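Local coordinates for RagB/SusD domain protein (Flavobacterium johnsoniae, PDB 5J90) that binds chitin as a SusD-like protein of a chitin utilization locus and is probably an outer-membrane lipoprotein, at residues Phe33-Gln41 with Leu118-Arg129; Glu434-Thr442 with Thr461-Asn469. All coordinates share one frame; numbering follows the deposited sequence.

Overall arrangement
Near the N terminus, the short helix 33-37 and the loop behind it come first. The chain then runs through helices 46-54, 57-60 and 83-108 before helix 113-134 returns to meet residues 33-41 in interaction 1. Most of the chain passes before interaction 2 begins. There, helix 432-442 is followed by a loop without helix or strand, and residues 461-469 fold back on the helix. The two closures follow each other in series and neither encloses the other. The centres of interactions 1 and 2 are about 22 Å apart, on opposite sides of the chain's centre. Helix 113-134 joins the two regions: its middle carries interaction 1, and Asp-132 and Thr-133 near its end touch interaction 2.

Interaction 1: residues Phe33-Gln41 with Leu118-Arg129; sequences FAPMFNNIQ and LSLILKVEGMHR
Leu-122 has CG beside its backbone N (chi1 -86°), which places its two methyls among the side chains of Phe-33, Phe-37 and Ile-40. The chain of Met-36 turns at its last torsion (chi3 74°), and this brings CE back over the helix. Met-36 CE lies 3.7 Å from Leu-122 CB and also touches the backbone at Lys-123 N.

The methyl CD1 of Leu-122 meets two rings in different ways. Leu-122 CD1 sits over one face of Phe-37 as a CH-pi contact, 4.0 Å from the ring centroid and displaced toward the rim. Leu-122 CD1 also lies 3.7 Å from Phe-33 CD2, at the ring edge and in its plane. The second methyl, Leu-122 CD2, is 3.9 Å from Ile-40 CD1. Farther along, the Phe-33 edge also meets the backbone N of Ser-119.

This is helix packing in the largely helical SusD fold. The short helix 33-37 lies over helix 113-134, with an angle of 29° between their directions. Beyond the pair, the rings of Phe-184 and Phe-33 meet edge-to-face, and helices 154-177 and 196-213 also pack on residues 118-129.

Toward Ile-40 the backbones draw closer. The CA atoms of Ile-40 and Gly-126 are 5.1 Å apart, where glycine brings no side chain. CG2 of Ile-40 touches Arg-129 NE and Glu-125 OE2. The guanidinium of Arg-129 gives a weak, bent bond from NH2 to Ile-40 O (3.0 Å). The same carbonyl accepts from Gln-52, and Arg-129 NH2 also binds Gln-53. A water lies at the guanidinium edge, in its plane. This water accepts from Arg-129 NE at 2.8 Å and lies 2.8 Å from Gly-126 O.

Interaction 2: residues Glu434-Thr442 with Thr461-Asn469; sequences EAWSDYRRT and TEFGVRRIN
This is a buried polar contact between a helix and a loop, held mainly by side chains that bind backbone carbonyls. In the C-terminal part of the SusD fold, the irregular segment 461-469 runs along helix 432-442.

Trp-436 and Arg-440, one helical turn apart, face the loop together. Trp-436 NE1 donates to Val-465 O at 3.1 Å, with the oxygen near the ring plane. Arg-440 NE lies over the centre of the indole, and one face of the Arg-440 guanidinium lies over Trp-436 CE2. From there Arg-440 NH1 reaches Arg-466 O at 2.8 Å, coming from above the carbonyl plane. Arg-440 NH1 also binds Asp-132 O of helix 113-134.

Arg-466 runs past Arg-440 in the opposite direction. Its chain bends at chi2 and chi3 (-50° and -70°), which turns the guanidinium back toward the helix. One face then covers CB and CG of Arg-440, and the two guanidinium planes are 70° apart. Arg-466 NH2 makes a weak bond to Arg-440 O and a salt bridge to Asp-502, which probably offsets the nearby like charge. Arg-466 NH1 binds Phe-463 O of its own loop at 2.9 Å.

At the exposed end, Glu-462 binds Ser-487 of the second subunit. A water there lies 2.6 Å from Tyr-439 OH and donates to Glu-462 O at 2.9 Å.

Interaction 1: residues Phe33-Gln41 with Leu118-Arg129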
loop_
_atom_site.group_PDB
_atom_site.type_symbol
_atom_site.label_atom_id
_atom_site.label_comp_id
_atom_site.label_asym_id
_atom_site.label_seq_id
_atom_site.Cartn_x
_atom_site.Cartn_y
_atom_site.Cartn_z
ATOM N N PHE A 33 -7.337 -26.111 -25.003
ATOM C CA PHE A 33 -6.515 -26.396 -23.834
ATOM C C PHE A 33 -5.013 -26.387 -24.097
ATOM O O PHE A 33 -4.237 -25.905 -23.267
ATOM C CB PHE A 33 -6.963 -27.695 -23.160
ATOM C CG PHE A 33 -8.242 -27.549 -22.393
ATOM C CD1 PHE A 33 -9.465 -27.770 -23.005
ATOM C CD2 PHE A 33 -8.222 -27.169 -21.059
ATOM C CE1 PHE A 33 -10.644 -27.622 -22.299
ATOM C CE2 PHE A 33 -9.397 -27.024 -20.344
ATOM C CZ PHE A 33 -10.615 -27.250 -20.964
ATOM N N ALA A 34 -4.588 -26.891 -25.256
ATOM C CA ALA A 34 -3.160 -26.993 -25.538
ATOM C C ALA A 34 -2.415 -25.660 -25.439
ATOM O O ALA A 34 -1.357 -25.596 -24.816
ATOM C CB ALA A 34 -2.917 -27.670 -26.894
ATOM N N PRO A 35 -2.952 -24.593 -26.057
ATOM C CA PRO A 35 -2.244 -23.309 -25.939
ATOM C C PRO A 35 -2.229 -22.765 -24.504
ATOM O O PRO A 35 -1.314 -22.017 -24.170
ATOM C CB PRO A 35 -3.035 -22.363 -26.851
ATOM C CG PRO A 35 -3.951 -23.215 -27.655
ATOM C CD PRO A 35 -4.091 -24.547 -26.993
ATOM N N MET A 36 -3.216 -23.114 -23.683
ATOM C CA MET A 36 -3.155 -22.738 -22.263
ATOM C C MET A 36 -2.001 -23.470 -21.576
ATOM O O MET A 36 -1.142 -22.848 -20.948
ATOM C CB MET A 36 -4.479 -23.016 -21.550
ATOM C CG MET A 36 -5.658 -22.307 -22.181
ATOM S SD MET A 36 -7.192 -22.462 -21.228
ATOM C CE MET A 36 -6.843 -21.328 -19.868
ATOM N N PHE A 37 -1.963 -24.794 -21.724
ATOM C CA PHE A 37 -0.911 -25.612 -21.127
ATOM C C PHE A 37 0.480 -25.187 -21.568
ATOM O O PHE A 37 1.432 -25.239 -20.787
ATOM C CB PHE A 37 -1.096 -27.085 -21.521
ATOM C CG PHE A 37 -2.193 -27.797 -20.770
ATOM C CD1 PHE A 37 -2.214 -27.824 -19.380
ATOM C CD2 PHE A 37 -3.201 -28.462 -21.462
ATOM C CE1 PHE A 37 -3.219 -28.502 -18.705
ATOM C CE2 PHE A 37 -4.203 -29.138 -20.790
ATOM C CZ PHE A 37 -4.214 -29.156 -19.408
ATOM N N ASN A 38 0.596 -24.781 -22.831
ATOM C CA ASN A 38 1.897 -24.504 -23.428
ATOM C C ASN A 38 2.391 -23.075 -23.235
ATOM O O ASN A 38 3.493 -22.738 -23.664
ATOM C CB ASN A 38 1.886 -24.837 -24.926
ATOM C CG ASN A 38 1.907 -26.324 -25.189
ATOM O OD1 ASN A 38 2.445 -27.100 -24.395
ATOM N ND2 ASN A 38 1.308 -26.735 -26.299
ATOM N N ASN A 39 1.581 -22.240 -22.587
ATOM C CA ASN A 39 1.921 -20.815 -22.489
ATOM C C ASN A 39 1.742 -20.168 -21.126
ATOM O O ASN A 39 1.770 -18.950 -21.024
ATOM C CB ASN A 39 1.198 -19.993 -23.565
ATOM C CG ASN A 39 1.684 -20.319 -24.966
ATOM O OD1 ASN A 39 2.708 -19.798 -25.422
ATOM N ND2 ASN A 39 0.963 -21.194 -25.651
ATOM N N ILE A 40 1.555 -20.963 -20.080
ATOM C CA ILE A 40 1.658 -20.422 -18.723
ATOM C C ILE A 40 3.104 -19.976 -18.543
ATOM O O ILE A 40 3.381 -18.805 -18.259
ATOM C CB ILE A 40 1.235 -21.451 -17.666
ATOM C CG1 ILE A 40 -0.245 -21.787 -17.851
ATOM C CG2 ILE A 40 1.520 -20.934 -16.247
ATOM C CD1 ILE A 40 -0.644 -23.107 -17.233
ATOM N N GLN A 41 4.032 -20.913 -18.732
ATOM C CA GLN A 41 5.386 -20.578 -19.144
ATOM C C GLN A 41 5.477 -20.920 -20.619
ATOM O O GLN A 41 5.154 -22.041 -21.017
ATOM C CB GLN A 41 6.425 -21.377 -18.358
ATOM C CG GLN A 41 6.484 -20.969 -16.909
ATOM C CD GLN A 41 7.654 -21.590 -16.187
ATOM O OE1 GLN A 41 8.139 -22.662 -16.559
ATOM N NE2 GLN A 41 8.129 -20.918 -15.151
ATOM N N LEU A 118 -12.506 -26.888 -15.735
ATOM C CA LEU A 118 -11.082 -27.096 -15.938
ATOM C C LEU A 118 -10.443 -25.844 -16.539
ATOM O O LEU A 118 -9.320 -25.472 -16.168
ATOM C CB LEU A 118 -10.826 -28.337 -16.810
ATOM C CG LEU A 118 -11.192 -29.628 -16.075
ATOM C CD1 LEU A 118 -11.413 -30.774 -17.065
ATOM C CD2 LEU A 118 -10.113 -30.004 -15.064
ATOM N N SER A 119 -11.156 -25.185 -17.452
ATOM C CA SER A 119 -10.638 -23.956 -18.059
ATOM C C SER A 119 -10.457 -22.861 -17.009
ATOM O O SER A 119 -9.499 -22.089 -17.094
ATOM C CB SER A 119 -11.517 -23.461 -19.223
ATOM O OG SER A 119 -12.696 -22.819 -18.775
ATOM N N LEU A 120 -11.348 -22.809 -16.018
ATOM C CA LEU A 120 -11.237 -21.806 -14.955
ATOM C C LEU A 120 -9.994 -22.024 -14.095
ATOM O O LEU A 120 -9.305 -21.072 -13.718
ATOM C CB LEU A 120 -12.489 -21.796 -14.074
ATOM C CG LEU A 120 -13.759 -21.231 -14.716
ATOM C CD1 LEU A 120 -14.934 -21.390 -13.765
ATOM C CD2 LEU A 120 -13.555 -19.764 -15.099
ATOM N N ILE A 121 -9.704 -23.279 -13.768
ATOM C CA ILE A 121 -8.519 -23.575 -12.973
ATOM C C ILE A 121 -7.250 -23.173 -13.724
ATOM O O ILE A 121 -6.360 -22.522 -13.168
ATOM C CB ILE A 121 -8.474 -25.059 -12.554
ATOM C CG1 ILE A 121 -9.719 -25.403 -11.734
ATOM C CG2 ILE A 121 -7.205 -25.355 -11.763
ATOM C CD1 ILE A 121 -9.877 -26.910 -11.456
ATOM N N LEU A 122 -7.166 -23.549 -14.996
ATOM C CA LEU A 122 -6.026 -23.155 -15.819
ATOM C C LEU A 122 -5.943 -21.640 -15.996
ATOM O O LEU A 122 -4.851 -21.068 -16.007
ATOM C CB LEU A 122 -6.101 -23.836 -17.187
ATOM C CG LEU A 122 -5.497 -25.226 -17.233
ATOM C CD1 LEU A 122 -5.840 -25.876 -18.566
ATOM C CD2 LEU A 122 -3.990 -25.139 -17.036
ATOM N N LYS A 123 -7.103 -21.004 -16.145
ATOM C CA LYS A 123 -7.182 -19.555 -16.275
ATOM C C LYS A 123 -6.562 -18.874 -15.054
ATOM O O LYS A 123 -5.723 -17.975 -15.199
ATOM C CB LYS A 123 -8.638 -19.120 -16.424
ATOM C CG LYS A 123 -8.848 -17.624 -16.613
ATOM C CD LYS A 123 -10.334 -17.305 -16.493
ATOM C CE LYS A 123 -10.641 -15.844 -16.831
ATOM N NZ LYS A 123 -12.067 -15.532 -16.566
ATOM N N VAL A 124 -6.964 -19.303 -13.860
ATOM C CA VAL A 124 -6.440 -18.692 -12.647
ATOM C C VAL A 124 -4.938 -18.991 -12.512
ATOM O O VAL A 124 -4.154 -18.113 -12.134
ATOM C CB VAL A 124 -7.236 -19.140 -11.415
ATOM C CG1 VAL A 124 -6.587 -18.603 -10.136
ATOM C CG2 VAL A 124 -8.684 -18.659 -11.527
ATOM N N GLU A 125 -4.522 -20.205 -12.857
ATOM C CA GLU A 125 -3.099 -20.536 -12.807
ATOM C C GLU A 125 -2.270 -19.609 -13.692
ATOM O O GLU A 125 -1.216 -19.125 -13.281
ATOM C CB GLU A 125 -2.869 -22.001 -13.191
ATOM C CG GLU A 125 -1.412 -22.356 -13.503
ATOM C CD GLU A 125 -0.421 -22.075 -12.371
ATOM O OE1 GLU A 125 -0.831 -21.859 -11.201
ATOM O OE2 GLU A 125 0.799 -22.070 -12.673
ATOM N N GLY A 126 -2.741 -19.336 -14.906
ATOM C CA GLY A 126 -1.996 -18.445 -15.778
ATOM C C GLY A 126 -2.159 -16.975 -15.428
ATOM O O GLY A 126 -1.187 -16.201 -15.449
ATOM N N MET A 127 -3.380 -16.564 -15.108
ATOM C CA MET A 127 -3.644 -15.135 -14.944
ATOM C C MET A 127 -3.275 -14.538 -13.582
ATOM O O MET A 127 -3.033 -13.330 -13.498
ATOM C CB MET A 127 -5.081 -14.781 -15.357
ATOM C CG MET A 127 -5.408 -15.162 -16.816
ATOM S SD MET A 127 -4.286 -14.461 -18.057
ATOM C CE MET A 127 -4.671 -12.717 -17.914
ATOM N N HIS A 128 -3.196 -15.352 -12.524
ATOM C CA HIS A 128 -2.706 -14.788 -11.259
ATOM C C HIS A 128 -1.270 -14.291 -11.428
ATOM O O HIS A 128 -0.876 -13.278 -10.848
ATOM C CB HIS A 128 -2.852 -15.748 -10.055
ATOM C CG HIS A 128 -1.731 -16.741 -9.911
ATOM N ND1 HIS A 128 -1.686 -17.925 -10.619
ATOM C CD2 HIS A 128 -0.609 -16.718 -9.149
ATOM C CE1 HIS A 128 -0.590 -18.592 -10.293
ATOM N NE2 HIS A 128 0.079 -17.883 -9.401
ATOM N N ARG A 129 -0.491 -14.978 -12.264
ATOM C CA ARG A 129 0.866 -14.535 -12.575
ATOM C C ARG A 129 0.844 -13.158 -13.236
ATOM O O ARG A 129 1.651 -12.276 -12.912
ATOM C CB ARG A 129 1.560 -15.560 -13.479
ATOM C CG ARG A 129 1.895 -16.866 -12.757
ATOM C CD ARG A 129 2.068 -18.056 -13.726
ATOM N NE ARG A 129 2.931 -17.755 -14.877
ATOM C CZ ARG A 129 4.260 -17.838 -14.881
ATOM N NH1 ARG A 129 4.930 -18.206 -13.795
ATOM N NH2 ARG A 129 4.943 -17.549 -15.985
HETATM O O HOH W 1 1.205 -16.680 -16.840
#

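Interaction 2: residues Glu434-Thr442 with Thr461-Asn469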
loop_
_atom_site.group_PDB
_atom_site.type_symbol
_atom_site.label_atom_id
_atom_site.label_comp_id
_atom_site.label_asym_id
_atom_site.label_seq_id
_atom_site.Cartn_x
_atom_site.Cartn_y
_atom_site.Cartn_z
ATOM N N GLU A 434 6.818 -17.323 -8.736
ATOM C CA GLU A 434 6.272 -17.474 -7.397
ATOM C C GLU A 434 7.276 -17.003 -6.347
ATOM O O GLU A 434 6.904 -16.372 -5.368
ATOM C CB GLU A 434 5.859 -18.921 -7.152
ATOM C CG GLU A 434 5.162 -19.142 -5.807
ATOM C CD GLU A 434 3.945 -18.255 -5.595
ATOM O OE1 GLU A 434 3.335 -17.783 -6.579
ATOM O OE2 GLU A 434 3.575 -18.035 -4.423
ATOM N N ALA A 435 8.558 -17.303 -6.551
ATOM C CA ALA A 435 9.586 -16.872 -5.607
ATOM C C ALA A 435 9.675 -15.352 -5.517
ATOM O O ALA A 435 9.853 -14.803 -4.426
ATOM C CB ALA A 435 10.954 -17.473 -5.987
ATOM N N TRP A 436 9.563 -14.675 -6.662
ATOM C CA TRP A 436 9.558 -13.203 -6.700
ATOM C C TRP A 436 8.342 -12.637 -5.961
ATOM O O TRP A 436 8.462 -11.670 -5.199
ATOM C CB TRP A 436 9.601 -12.706 -8.158
ATOM C CG TRP A 436 9.515 -11.211 -8.352
ATOM C CD1 TRP A 436 10.235 -10.245 -7.699
ATOM C CD2 TRP A 436 8.682 -10.525 -9.291
ATOM N NE1 TRP A 436 9.882 -8.994 -8.167
ATOM C CE2 TRP A 436 8.936 -9.143 -9.150
ATOM C CE3 TRP A 436 7.746 -10.949 -10.246
ATOM C CZ2 TRP A 436 8.269 -8.181 -9.916
ATOM C CZ3 TRP A 436 7.091 -9.995 -11.013
ATOM C CH2 TRP A 436 7.359 -8.627 -10.843
ATOM N N SER A 437 7.175 -13.234 -6.169
ATOM C CA SER A 437 5.989 -12.782 -5.440
ATOM C C SER A 437 6.128 -12.990 -3.927
ATOM O O SER A 437 5.824 -12.092 -3.140
ATOM C CB SER A 437 4.740 -13.466 -5.991
ATOM O OG SER A 437 4.541 -13.057 -7.333
ATOM N N ASP A 438 6.604 -14.163 -3.515
ATOM C CA ASP A 438 6.812 -14.435 -2.093
ATOM C C ASP A 438 7.870 -13.512 -1.487
ATOM O O ASP A 438 7.739 -13.082 -0.332
ATOM C CB ASP A 438 7.225 -15.896 -1.915
ATOM C CG ASP A 438 6.355 -16.657 -0.934
ATOM O OD1 ASP A 438 5.260 -16.196 -0.536
ATOM O OD2 ASP A 438 6.798 -17.757 -0.554
ATOM N N TYR A 439 8.911 -13.183 -2.252
ATOM C CA TYR A 439 9.952 -12.285 -1.775
ATOM C C TYR A 439 9.388 -10.882 -1.586
ATOM O O TYR A 439 9.682 -10.203 -0.600
ATOM C CB TYR A 439 11.151 -12.233 -2.733
ATOM C CG TYR A 439 12.142 -11.174 -2.316
ATOM C CD1 TYR A 439 13.084 -11.422 -1.325
ATOM C CD2 TYR A 439 12.108 -9.900 -2.885
ATOM C CE1 TYR A 439 13.978 -10.441 -0.925
ATOM C CE2 TYR A 439 12.995 -8.916 -2.492
ATOM C CZ TYR A 439 13.928 -9.192 -1.511
ATOM O OH TYR A 439 14.823 -8.213 -1.124
ATOM N N ARG A 440 8.590 -10.427 -2.544
ATOM C CA ARG A 440 7.972 -9.113 -2.388
ATOM C C ARG A 440 7.101 -9.074 -1.128
ATOM O O ARG A 440 7.181 -8.129 -0.334
ATOM C CB ARG A 440 7.174 -8.739 -3.645
ATOM C CG ARG A 440 8.057 -8.326 -4.827
ATOM C CD ARG A 440 7.239 -8.020 -6.081
ATOM N NE ARG A 440 6.679 -9.237 -6.677
ATOM C CZ ARG A 440 5.665 -9.235 -7.537
ATOM N NH1 ARG A 440 5.085 -8.089 -7.880
ATOM N NH2 ARG A 440 5.210 -10.378 -8.033
ATOM N N ARG A 441 6.277 -10.096 -0.933
ATOM C CA ARG A 441 5.393 -10.106 0.226
ATOM C C ARG A 441 6.132 -10.194 1.559
ATOM O O ARG A 441 5.816 -9.446 2.479
ATOM C CB ARG A 441 4.379 -11.236 0.129
ATOM C CG ARG A 441 3.445 -11.294 1.340
ATOM C CD ARG A 441 2.401 -12.367 1.181
ATOM N NE ARG A 441 2.977 -13.710 1.144
ATOM C CZ ARG A 441 3.189 -14.475 2.214
ATOM N NH1 ARG A 441 2.900 -14.036 3.435
ATOM N NH2 ARG A 441 3.700 -15.688 2.061
ATOM N N THR A 442 7.107 -11.095 1.665
ATOM C CA THR A 442 7.694 -11.431 2.963
ATOM C C THR A 442 9.062 -10.826 3.219
ATOM O O THR A 442 9.481 -10.715 4.371
ATOM C CB THR A 442 7.845 -12.958 3.149
ATOM O OG1 THR A 442 8.848 -13.465 2.243
ATOM C CG2 THR A 442 6.527 -13.679 2.922
ATOM N N THR A 461 17.088 0.309 -4.639
ATOM C CA THR A 461 17.996 -0.818 -4.501
ATOM C C THR A 461 17.548 -1.734 -3.368
ATOM O O THR A 461 17.596 -2.954 -3.475
ATOM C CB THR A 461 19.424 -0.308 -4.277
ATOM O OG1 THR A 461 19.848 0.347 -5.471
ATOM C CG2 THR A 461 20.387 -1.453 -3.962
ATOM N N GLU A 462 17.068 -1.135 -2.284
ATOM C CA GLU A 462 16.684 -1.887 -1.111
ATOM C C GLU A 462 15.517 -2.855 -1.363
ATOM O O GLU A 462 15.568 -4.016 -0.979
ATOM C CB GLU A 462 16.322 -0.886 -0.014
ATOM C CG GLU A 462 16.162 -1.468 1.341
ATOM C CD GLU A 462 16.071 -0.390 2.412
ATOM O OE1 GLU A 462 16.149 0.822 2.084
ATOM O OE2 GLU A 462 15.950 -0.765 3.576
ATOM N N PHE A 463 14.466 -2.364 -2.019
ATOM C CA PHE A 463 13.268 -3.172 -2.229
ATOM C C PHE A 463 13.142 -3.768 -3.621
ATOM O O PHE A 463 12.346 -4.677 -3.839
ATOM C CB PHE A 463 12.022 -2.388 -1.815
ATOM C CG PHE A 463 12.035 -2.034 -0.365
ATOM C CD1 PHE A 463 11.669 -2.974 0.581
ATOM C CD2 PHE A 463 12.483 -0.798 0.052
ATOM C CE1 PHE A 463 11.715 -2.671 1.935
ATOM C CE2 PHE A 463 12.530 -0.498 1.408
ATOM C CZ PHE A 463 12.151 -1.441 2.332
ATOM N N GLY A 464 13.942 -3.265 -4.551
ATOM C CA GLY A 464 13.964 -3.836 -5.885
ATOM C C GLY A 464 12.677 -3.649 -6.663
ATOM O O GLY A 464 11.847 -2.782 -6.358
ATOM N N VAL A 465 12.515 -4.470 -7.694
ATOM C CA VAL A 465 11.388 -4.322 -8.604
ATOM C C VAL A 465 10.112 -4.835 -7.952
ATOM O O VAL A 465 10.034 -6.000 -7.535
ATOM C CB VAL A 465 11.635 -5.079 -9.927
ATOM C CG1 VAL A 465 10.479 -4.839 -10.878
ATOM C CG2 VAL A 465 12.971 -4.657 -10.555
ATOM N N ARG A 466 9.117 -3.959 -7.844
ATOM C CA ARG A 466 7.851 -4.331 -7.207
ATOM C C ARG A 466 6.791 -4.732 -8.235
ATOM O O ARG A 466 5.833 -5.430 -7.904
ATOM C CB ARG A 466 7.328 -3.220 -6.284
ATOM C CG ARG A 466 8.362 -2.688 -5.293
ATOM C CD ARG A 466 9.094 -3.759 -4.489
ATOM N NE ARG A 466 8.237 -4.416 -3.500
ATOM C CZ ARG A 466 8.688 -5.174 -2.502
ATOM N NH1 ARG A 466 9.991 -5.368 -2.321
ATOM N NH2 ARG A 466 7.838 -5.728 -1.653
ATOM N N ARG A 467 6.951 -4.279 -9.481
ATOM C CA ARG A 467 6.012 -4.618 -10.552
ATOM C C ARG A 467 6.637 -4.256 -11.882
ATOM O O ARG A 467 7.683 -3.607 -11.924
ATOM C CB ARG A 467 4.686 -3.851 -10.400
ATOM C CG ARG A 467 4.842 -2.341 -10.618
ATOM C CD ARG A 467 3.517 -1.610 -10.484
ATOM N NE ARG A 467 2.615 -1.817 -11.625
ATOM C CZ ARG A 467 2.593 -1.051 -12.713
ATOM N NH1 ARG A 467 3.462 -0.052 -12.865
ATOM N NH2 ARG A 467 1.688 -1.287 -13.652
ATOM N N ILE A 468 5.976 -4.663 -12.966
ATOM C CA ILE A 468 6.358 -4.203 -14.298
ATOM C C ILE A 468 5.309 -3.203 -14.782
ATOM O O ILE A 468 4.113 -3.332 -14.494
ATOM C CB ILE A 468 6.549 -5.390 -15.275
ATOM C CG1 ILE A 468 7.661 -6.297 -14.742
ATOM C CG2 ILE A 468 6.861 -4.898 -16.698
ATOM C CD1 ILE A 468 7.951 -7.526 -15.606
ATOM N N ASN A 469 5.776 -2.189 -15.506
ATOM C CA ASN A 469 4.901 -1.145 -16.044
ATOM C C ASN A 469 4.031 -1.629 -17.204
ATOM O O ASN A 469 4.378 -2.601 -17.891
ATOM C CB ASN A 469 5.719 0.091 -16.453
ATOM C CG ASN A 469 6.806 -0.237 -17.457
ATOM O OD1 ASN A 469 7.684 -1.066 -17.195
ATOM N ND2 ASN A 469 6.744 0.399 -18.624
HETATM O O HOH W 2 10.335 -7.448 -0.168
HETATM O O HOH W 3 15.272 -6.269 -2.753
#